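Local coordinates for class I SAM-dependent methyltransferase (Silicibacter pomeroyi DSS-3, PDB 3CVO), which is of unknown function but probably binds S-adenosylmethionine and transfers its methyl group to an unidentified substrate, at residues M26-A31 / V44-L49; I34-S39 / V125-G130. All blocks are in the same frame, centred on the assembly; numbering follows the deposited sequence.

Interaction 1: M26-A31 / V44-L49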
loop_
_atom_site.group_PDB
_atom_site.type_symbol
_atom_site.label_atom_id
_atom_site.label_comp_id
_atom_site.label_asym_id
_atom_site.label_seq_id
_atom_site.Cartn_x
_atom_site.Cartn_y
_atom_site.Cartn_z
HETATM N N MSE A 26 -18.891 -20.142 -18.853
HETATM C CA MSE A 26 -19.600 -19.134 -19.635
HETATM C C MSE A 26 -18.806 -17.823 -19.662
HETATM O O MSE A 26 -18.690 -17.204 -20.711
HETATM C CB MSE A 26 -21.005 -18.903 -19.103
HETATM C CG MSE A 26 -21.940 -20.060 -19.401
HETATM SE SE MSE A 26 -23.685 -19.857 -18.524
HETATM C CE MSE A 26 -24.455 -21.595 -19.070
ATOM N N ALA A 27 -18.220 -17.440 -18.521
ATOM C CA ALA A 27 -17.474 -16.186 -18.412
ATOM C C ALA A 27 -16.283 -16.253 -19.338
ATOM O O ALA A 27 -15.956 -15.301 -20.042
ATOM C CB ALA A 27 -16.999 -15.940 -16.955
ATOM N N TYR A 28 -15.631 -17.406 -19.314
ATOM C CA TYR A 28 -14.405 -17.639 -20.086
ATOM C C TYR A 28 -14.705 -17.698 -21.589
ATOM O O TYR A 28 -13.898 -17.285 -22.427
ATOM C CB TYR A 28 -13.706 -18.939 -19.639
ATOM C CG TYR A 28 -12.858 -18.789 -18.383
ATOM C CD1 TYR A 28 -13.014 -17.705 -17.524
ATOM C CD2 TYR A 28 -11.871 -19.708 -18.080
ATOM C CE1 TYR A 28 -12.205 -17.558 -16.405
ATOM C CE2 TYR A 28 -11.062 -19.572 -16.961
ATOM C CZ TYR A 28 -11.229 -18.504 -16.114
ATOM O OH TYR A 28 -10.406 -18.346 -14.957
ATOM N N GLU A 29 -15.892 -18.201 -21.907
ATOM C CA GLU A 29 -16.329 -18.321 -23.304
ATOM C C GLU A 29 -16.512 -16.935 -23.858
ATOM O O GLU A 29 -16.126 -16.649 -24.984
ATOM C CB GLU A 29 -17.601 -19.167 -23.447
ATOM C CG GLU A 29 -17.261 -20.630 -23.283
ATOM C CD GLU A 29 -18.437 -21.593 -23.394
ATOM O OE1 GLU A 29 -19.613 -21.164 -23.293
ATOM O OE2 GLU A 29 -18.164 -22.805 -23.555
ATOM N N GLU A 30 -17.046 -16.065 -23.015
ATOM C CA GLU A 30 -17.400 -14.695 -23.398
ATOM C C GLU A 30 -16.174 -13.767 -23.449
ATOM O O GLU A 30 -16.161 -12.808 -24.182
ATOM C CB GLU A 30 -18.467 -14.086 -22.458
ATOM C CG GLU A 30 -19.901 -14.538 -22.714
ATOM N N ALA A 31 -15.172 -14.045 -22.634
ATOM C CA ALA A 31 -13.926 -13.244 -22.558
ATOM C C ALA A 31 -12.952 -13.552 -23.683
ATOM O O ALA A 31 -12.906 -14.666 -24.195
ATOM C CB ALA A 31 -13.208 -13.551 -21.223
ATOM N N VAL A 44 -7.126 -24.906 -17.322
ATOM C CA VAL A 44 -7.365 -25.932 -18.366
ATOM C C VAL A 44 -8.645 -25.594 -19.118
ATOM O O VAL A 44 -8.706 -25.682 -20.332
ATOM C CB VAL A 44 -7.428 -27.375 -17.770
ATOM C CG1 VAL A 44 -7.842 -28.419 -18.842
ATOM C CG2 VAL A 44 -6.080 -27.744 -17.138
ATOM N N VAL A 45 -9.663 -25.188 -18.376
ATOM C CA VAL A 45 -10.912 -24.728 -18.981
ATOM C C VAL A 45 -10.663 -23.610 -19.999
ATOM O O VAL A 45 -11.234 -23.614 -21.097
ATOM C CB VAL A 45 -11.974 -24.259 -17.961
ATOM C CG1 VAL A 45 -13.152 -23.611 -18.706
ATOM C CG2 VAL A 45 -12.454 -25.420 -17.095
ATOM N N ALA A 46 -9.759 -22.703 -19.661
ATOM C CA ALA A 46 -9.453 -21.561 -20.528
ATOM C C ALA A 46 -8.629 -21.999 -21.744
ATOM O O ALA A 46 -8.870 -21.580 -22.891
ATOM C CB ALA A 46 -8.700 -20.482 -19.748
ATOM N N ALA A 47 -7.667 -22.872 -21.466
ATOM C CA ALA A 47 -6.730 -23.385 -22.459
ATOM C C ALA A 47 -7.427 -24.109 -23.598
ATOM O O ALA A 47 -6.935 -24.143 -24.717
ATOM C CB ALA A 47 -5.712 -24.330 -21.797
ATOM N N GLU A 48 -8.570 -24.701 -23.285
ATOM C CA GLU A 48 -9.266 -25.585 -24.205
ATOM C C GLU A 48 -10.224 -24.826 -25.087
ATOM O O GLU A 48 -10.817 -25.378 -25.984
ATOM C CB GLU A 48 -10.002 -26.677 -23.439
ATOM C CG GLU A 48 -9.030 -27.639 -22.782
ATOM C CD GLU A 48 -9.703 -28.850 -22.157
ATOM O OE1 GLU A 48 -10.901 -28.763 -21.769
ATOM O OE2 GLU A 48 -9.000 -29.883 -22.051
ATOM N N LEU A 49 -10.339 -23.532 -24.820
ATOM C CA LEU A 49 -11.136 -22.630 -25.631
ATOM C C LEU A 49 -10.249 -21.891 -26.639
ATOM O O LEU A 49 -9.123 -21.461 -26.324
ATOM C CB LEU A 49 -11.905 -21.636 -24.763
ATOM C CG LEU A 49 -12.937 -22.206 -23.776
ATOM C CD1 LEU A 49 -13.410 -21.127 -22.777
ATOM C CD2 LEU A 49 -14.095 -22.808 -24.508
#
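Tyr28, on the last turn of helix 18-30, leans across to helix 41-47 and makes most of this apolar contact, which has no hydrogen bond between its two segments. Its CG stands anti to its own carbonyl carbon (chi1 -81°), so the ring swings over to helix 41-47 and meets Ala46 CB and Val45 CG1 obliquely, with CD2 and CE2 leading. There Tyr28 CD2 lies 3.7 Å from Ala46 CB, and Tyr28 CE2 is almost as near to that methyl. The small alanine suits the spot, since the ring comes right up to the helix backbone: Tyr28 CD2 is 3.9 Å from Ala46 CA. Val45 adds a looser touch, its CG1 4.2 Å from Tyr28 CD2. Leu49, just beyond helix 41-47, completes the tight part by setting its CD1 3.8 Å from Tyr28 CB.

Toward solvent the contact thins out at the exposed Glu29, whose extended chain crosses Leu49 at about a right angle. Glu29 CG is 3.9 Å from Leu49 CD1 and about as far from CD2, so the glutamate lends its methylenes to the apolar contact and leaves its carboxylate on the exposed side. An alanine in place of Leu49 would remove both methyls and would probably leave Tyr28 CB and the aliphatic part of Glu29 less well covered.

Tyr28 and Ala46 both rest on Ile34 of strand 33-37, and Tyr28 also covers Val125 and Leu127 of strand 125-128. The two helices thus pack side by side on one face of the central sheet, while Val44 and Ala47 lean on helix 61-73.

Interaction 2: I34-S39 / V125-G130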
loop_
_atom_site.group_PDB
_atom_site.type_symbol
_atom_site.label_atom_id
_atom_site.label_comp_id
_atom_site.label_asym_id
_atom_site.label_seq_id
_atom_site.Cartn_x
_atom_site.Cartn_y
_atom_site.Cartn_z
ATOM N N ILE A 34 -8.174 -13.329 -20.261
ATOM C CA ILE A 34 -8.496 -13.913 -18.967
ATOM C C ILE A 34 -7.297 -13.778 -18.048
ATOM O O ILE A 34 -6.215 -14.127 -18.412
ATOM C CB ILE A 34 -8.848 -15.457 -19.085
ATOM C CG1 ILE A 34 -10.121 -15.678 -19.909
ATOM C CG2 ILE A 34 -8.984 -16.098 -17.663
ATOM C CD1 ILE A 34 -10.233 -17.081 -20.619
ATOM N N LEU A 35 -7.533 -13.249 -16.858
ATOM C CA LEU A 35 -6.501 -13.183 -15.837
ATOM C C LEU A 35 -6.966 -14.005 -14.658
ATOM O O LEU A 35 -8.079 -13.822 -14.183
ATOM C CB LEU A 35 -6.256 -11.704 -15.403
ATOM C CG LEU A 35 -5.527 -11.500 -14.059
ATOM C CD1 LEU A 35 -4.121 -12.158 -14.173
ATOM C CD2 LEU A 35 -5.445 -10.018 -13.627
ATOM N N GLU A 36 -6.115 -14.924 -14.216
ATOM C CA GLU A 36 -6.394 -15.724 -13.049
ATOM C C GLU A 36 -5.387 -15.505 -11.966
ATOM O O GLU A 36 -4.178 -15.337 -12.188
ATOM C CB GLU A 36 -6.408 -17.229 -13.391
ATOM C CG GLU A 36 -7.226 -17.683 -14.533
ATOM C CD GLU A 36 -7.183 -19.194 -14.662
ATOM O OE1 GLU A 36 -6.047 -19.749 -14.659
ATOM O OE2 GLU A 36 -8.277 -19.837 -14.736
ATOM N N TYR A 37 -5.906 -15.472 -10.755
ATOM C CA TYR A 37 -5.030 -15.614 -9.595
ATOM C C TYR A 37 -5.273 -16.999 -9.015
ATOM O O TYR A 37 -6.378 -17.302 -8.595
ATOM C CB TYR A 37 -5.371 -14.557 -8.573
ATOM C CG TYR A 37 -5.092 -13.121 -8.954
ATOM C CD1 TYR A 37 -3.854 -12.564 -8.763
ATOM C CD2 TYR A 37 -6.106 -12.310 -9.463
ATOM C CE1 TYR A 37 -3.605 -11.209 -9.048
ATOM C CE2 TYR A 37 -5.889 -10.964 -9.745
ATOM C CZ TYR A 37 -4.624 -10.417 -9.534
ATOM O OH TYR A 37 -4.345 -9.084 -9.726
ATOM N N GLY A 38 -4.250 -17.838 -9.032
ATOM C CA GLY A 38 -4.421 -19.258 -8.787
ATOM C C GLY A 38 -4.454 -19.974 -10.110
ATOM O O GLY A 38 -5.034 -19.483 -11.067
ATOM N N SER A 39 -3.735 -21.073 -10.210
ATOM C CA SER A 39 -3.737 -21.857 -11.450
ATOM C C SER A 39 -4.214 -23.257 -11.144
ATOM O O SER A 39 -4.054 -23.737 -10.046
ATOM C CB SER A 39 -2.360 -21.858 -12.128
ATOM O OG SER A 39 -1.446 -22.677 -11.434
ATOM N N VAL A 125 -12.183 -10.804 -18.066
ATOM C CA VAL A 125 -12.587 -11.524 -16.847
ATOM C C VAL A 125 -11.389 -11.753 -15.958
ATOM O O VAL A 125 -10.283 -11.993 -16.411
ATOM C CB VAL A 125 -13.307 -12.896 -17.162
ATOM C CG1 VAL A 125 -12.328 -13.904 -17.760
ATOM C CG2 VAL A 125 -13.924 -13.471 -15.904
ATOM N N VAL A 126 -11.623 -11.601 -14.660
ATOM C CA VAL A 126 -10.627 -11.927 -13.627
ATOM C C VAL A 126 -11.190 -12.962 -12.683
ATOM O O VAL A 126 -12.306 -12.845 -12.142
ATOM C CB VAL A 126 -10.190 -10.679 -12.798
ATOM C CG1 VAL A 126 -9.182 -11.049 -11.652
ATOM C CG2 VAL A 126 -9.621 -9.599 -13.741
ATOM N N LEU A 127 -10.390 -13.988 -12.472
ATOM C CA LEU A 127 -10.717 -15.000 -11.470
ATOM C C LEU A 127 -9.815 -14.891 -10.248
ATOM O O LEU A 127 -8.608 -14.913 -10.353
ATOM C CB LEU A 127 -10.546 -16.405 -12.055
ATOM C CG LEU A 127 -10.708 -17.552 -11.044
ATOM C CD1 LEU A 127 -12.164 -17.605 -10.485
ATOM C CD2 LEU A 127 -10.294 -18.924 -11.626
ATOM N N VAL A 128 -10.464 -14.730 -9.104
ATOM C CA VAL A 128 -9.793 -14.663 -7.811
ATOM C C VAL A 128 -9.915 -16.041 -7.130
ATOM O O VAL A 128 -10.973 -16.429 -6.600
ATOM C CB VAL A 128 -10.292 -13.481 -6.939
ATOM C CG1 VAL A 128 -9.718 -13.554 -5.514
ATOM C CG2 VAL A 128 -9.940 -12.131 -7.606
ATOM N N ASP A 129 -8.861 -16.834 -7.220
ATOM C CA ASP A 129 -8.937 -18.191 -6.704
ATOM C C ASP A 129 -7.582 -18.657 -6.166
ATOM O O ASP A 129 -7.265 -19.815 -6.240
ATOM C CB ASP A 129 -9.489 -19.132 -7.819
ATOM C CG ASP A 129 -9.811 -20.525 -7.341
ATOM O OD1 ASP A 129 -10.202 -20.671 -6.180
ATOM O OD2 ASP A 129 -9.722 -21.465 -8.162
ATOM N N GLY A 130 -6.794 -17.728 -5.641
ATOM C CA GLY A 130 -5.478 -18.073 -5.097
ATOM C C GLY A 130 -5.278 -17.483 -3.726
ATOM O O GLY A 130 -6.110 -17.620 -2.861
#
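Tyr37 CG is anti to its own carbonyl carbon (chi1 -67°), and chi2 of -86° turns the ring so that its edge meets Val126, with Tyr37 CE2 3.8 Å from Val126 CG1. On the opposite face, Val125 has CG1 in the crowded position between its backbone N and carbonyl carbon (chi1 69°), which brings that methyl to 3.6 Å from Ile34 CG1. The strands run parallel, and their beta-branched and leucine side chains fill both faces of the buried sheet. Leu35 N donates to Val125 O, Leu127 N to Leu35 O at 2.9 Å, and Tyr37 N to Leu127 O at 2.8 Å, all three nearly straight. Asp129 N, past the strand end, gives Tyr37 O a more bent bond. Gly38 has a positive phi, and any CB would strike Asp129 O, so glycine fits this turn.

Glu36 OE2 lies 3.8 Å from Leu127 CD2, yet the buried carboxylate is well satisfied by the hydroxyls of Tyr28, Ser42, Thr43 and Ser56. Four such partners would probably stabilise a charged carboxylate and hold it fixed near the carboxyl ends of the strands, the side on which class I methyltransferases generally bind their cofactor.

Overall arrangement
Interactions 1 and 2 lie about 12 Å apart, centre to centre, and meet where Tyr28 OH comes 2.6 Å from Glu36 OE2, forming a hydrogen bond. Their segments alternate along the chain: helix 18-30, strand 33-37, helix 41-47 and, much later, strand 125-128. Interaction 2 joins two neighbouring parallel strands at the middle of the sheet, close to the centre of the chain, whereas interaction 1 pairs helices that cover one face of it, farther out. Ala31 CB against Val125 CG1 is a second point of touch. Together they tie the first helix-strand-helix unit to strand 125-128, its neighbour in a Rossmann-like sheet, the framework expected for a SAM-dependent methyltransferase.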